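PDB 3VXJ: DyP from Bjerkandera adusta, which probably oxidises dyes and phenolic compounds with hydrogen peroxide, as a heme b enzyme of the DyP-type peroxidase family. Local coordinates for residues N373-A378 and G389-I394. Numbering follows the deposited sequence.
Sequences NWANNA and GIEPII. With HEM (protoporphyrin IX containing Fe), chain B.
The proximal side of the heme pocket is where A375, at the C-terminal end of helix 367-375, meets E391 and I394 of the loop that follows. The backbone N of E391 gives A375 O a hydrogen bond of 3.1 Å. Further along, G389 N reaches A378 O at 2.9 Å, so two backbone bonds tie 389-394 to the end of the helix and the turn beyond it. Between them I390 lays its CD1 methyl 3.4 Å from N376 O and 3.8 Å from the CB of A378. In this proximal wall of a DyP-type peroxidase, E391 serves as the second shell: its OE1 is hydrogen-bonded to ND1 of H308, the axial ligand of the heme iron. CG lies anti to the backbone N (chi1 -160°) and the chain bends at chi2, folding the carboxylate back over its own loop. There I394 N binds OE1 and I393 N binds OE2, each at 2.8 Å and each from above the carboxylate plane, which fixes the rotation of the group; a carboxylate beside H308, if ionised as is likely, would be expected to strengthen the imidazole as a donor to iron. A glutamine in place of E391 would probably weaken this polarisation and leave one of the two loop N-H groups facing an amide NH2 instead of an acceptor. I394 spans helix and cofactor, with CD1 3.7 Å from the CB of A375 and CG2 3.7 Å from CAB of the heme vinyl group.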
# COMPACT_ATOMS: atom_id res chain seq x y z
N ASN A 373 9.15 -8.31 9.87
CA ASN A 373 9.57 -8.04 11.24
C ASN A 373 8.42 -7.77 12.18
O ASN A 373 8.51 -8.04 13.37
CB ASN A 373 10.52 -6.85 11.30
CG ASN A 373 11.77 -7.05 10.46
OD1 ASN A 373 11.70 -7.28 9.25
ND2 ASN A 373 12.92 -6.96 11.10
N TRP A 374 7.33 -7.24 11.63
CA TRP A 374 6.21 -6.80 12.43
C TRP A 374 4.96 -7.68 12.26
O TRP A 374 4.61 -8.42 13.18
CB TRP A 374 5.92 -5.32 12.18
CG TRP A 374 7.01 -4.41 12.72
CD1 TRP A 374 8.03 -4.75 13.58
CD2 TRP A 374 7.17 -3.02 12.45
NE1 TRP A 374 8.80 -3.65 13.87
CE2 TRP A 374 8.30 -2.58 13.17
CE3 TRP A 374 6.47 -2.11 11.65
CZ2 TRP A 374 8.73 -1.26 13.14
CZ3 TRP A 374 6.90 -0.80 11.61
CH2 TRP A 374 8.02 -0.38 12.36
N ALA A 375 4.30 -7.59 11.11
CA ALA A 375 3.04 -8.31 10.91
C ALA A 375 3.14 -9.83 11.10
O ALA A 375 2.26 -10.44 11.69
CB ALA A 375 2.45 -7.98 9.54
N ASN A 376 4.21 -10.43 10.58
CA ASN A 376 4.43 -11.88 10.65
C ASN A 376 5.00 -12.37 11.97
O ASN A 376 5.19 -13.58 12.18
CB ASN A 376 5.39 -12.35 9.54
CG ASN A 376 4.78 -12.26 8.15
OD1 ASN A 376 3.61 -11.90 7.97
ND2 ASN A 376 5.59 -12.57 7.15
N ASN A 377 5.30 -11.44 12.87
CA ASN A 377 6.03 -11.77 14.09
C ASN A 377 5.08 -11.79 15.27
O ASN A 377 4.62 -10.74 15.73
CB ASN A 377 7.12 -10.71 14.27
CG ASN A 377 8.02 -10.96 15.46
OD1 ASN A 377 7.76 -11.80 16.33
ND2 ASN A 377 9.11 -10.20 15.51
N ALA A 378 4.79 -12.99 15.80
CA ALA A 378 3.86 -13.12 16.92
C ALA A 378 4.33 -12.36 18.15
O ALA A 378 3.53 -11.99 19.00
CB ALA A 378 3.63 -14.58 17.26
N GLY A 389 0.67 -11.90 18.66
CA GLY A 389 0.21 -12.81 17.62
C GLY A 389 0.39 -12.26 16.22
O GLY A 389 1.06 -11.25 16.01
N ILE A 390 -0.23 -12.94 15.26
CA ILE A 390 -0.07 -12.66 13.84
C ILE A 390 -1.13 -11.65 13.39
O ILE A 390 -2.31 -11.81 13.71
CB ILE A 390 -0.18 -13.98 13.03
CG1 ILE A 390 0.81 -15.03 13.56
CG2 ILE A 390 -0.03 -13.71 11.53
CD1 ILE A 390 2.25 -14.49 13.72
N GLU A 391 -0.71 -10.63 12.66
CA GLU A 391 -1.62 -9.59 12.21
C GLU A 391 -2.74 -10.25 11.38
O GLU A 391 -2.44 -10.94 10.39
CB GLU A 391 -0.84 -8.56 11.41
CG GLU A 391 -1.53 -7.21 11.28
CD GLU A 391 -2.66 -7.24 10.29
OE1 GLU A 391 -2.37 -7.21 9.07
OE2 GLU A 391 -3.84 -7.28 10.73
N PRO A 392 -4.01 -10.07 11.77
CA PRO A 392 -5.09 -10.85 11.14
C PRO A 392 -5.40 -10.51 9.68
O PRO A 392 -5.95 -11.37 8.99
CB PRO A 392 -6.31 -10.56 12.02
CG PRO A 392 -5.99 -9.24 12.69
CD PRO A 392 -4.50 -9.31 12.93
N ILE A 393 -5.07 -9.31 9.21
CA ILE A 393 -5.37 -8.93 7.83
C ILE A 393 -4.31 -9.44 6.86
O ILE A 393 -4.66 -10.15 5.90
CB ILE A 393 -5.62 -7.41 7.71
CG1 ILE A 393 -6.71 -6.95 8.71
CG2 ILE A 393 -5.99 -7.01 6.28
CD1 ILE A 393 -8.02 -7.77 8.69
N ILE A 394 -3.04 -9.10 7.08
CA ILE A 394 -1.99 -9.51 6.14
C ILE A 394 -0.83 -10.31 6.73
O ILE A 394 0.10 -10.65 6.02
CB ILE A 394 -1.47 -8.35 5.21
CG1 ILE A 394 -1.18 -7.07 5.99
CG2 ILE A 394 -2.47 -8.08 4.07
CD1 ILE A 394 0.14 -7.10 6.74
CHA HEM B . -3.29 1.24 7.00
CHB HEM B . -6.11 -1.90 4.66
CHC HEM B . -2.23 -4.40 3.22
CHD HEM B . 0.62 -1.25 5.53
C1A HEM B . -4.39 0.59 6.52
C2A HEM B . -5.76 0.95 6.79
C3A HEM B . -6.55 0.07 6.14
C4A HEM B . -5.69 -0.85 5.43
CMA HEM B . -8.08 0.03 6.11
CAA HEM B . -6.20 2.11 7.71
CBA HEM B . -6.34 3.48 7.04
CGA HEM B . -5.02 4.12 6.68
O1A HEM B . -4.27 4.56 7.58
O2A HEM B . -4.73 4.22 5.46
C1B HEM B . -5.31 -2.85 4.05
C2B HEM B . -5.78 -3.96 3.24
C3B HEM B . -4.69 -4.65 2.83
C4B HEM B . -3.53 -3.98 3.37
CMB HEM B . -7.26 -4.25 2.95
CAB HEM B . -4.63 -5.90 1.94
CBB HEM B . -5.60 -6.21 1.07
C1C HEM B . -1.12 -3.78 3.76
C2C HEM B . 0.24 -4.26 3.65
C3C HEM B . 1.03 -3.39 4.30
C4C HEM B . 0.18 -2.35 4.83
CMC HEM B . 0.66 -5.53 2.89
CAC HEM B . 2.57 -3.42 4.48
CBC HEM B . 3.24 -4.57 4.66
C1D HEM B . -0.17 -0.27 6.07
C2D HEM B . 0.36 0.92 6.69
C3D HEM B . -0.85 1.68 7.16
C4D HEM B . -1.99 0.89 6.77
CMD HEM B . 1.81 1.36 6.89
CAD HEM B . -0.80 3.01 7.92
CBD HEM B . -0.53 2.70 9.39
CGD HEM B . -0.42 3.95 10.21
O1D HEM B . -1.13 4.03 11.26
O2D HEM B . 0.36 4.86 9.85
NA HEM B . -4.39 -0.53 5.72
NB HEM B . -3.93 -2.90 4.14
NC HEM B . -1.12 -2.64 4.52
ND HEM B . -1.56 -0.25 6.10
FE HEM B . -2.75 -1.63 5.17
O HOH W 1 -2.72 -0.44 3.57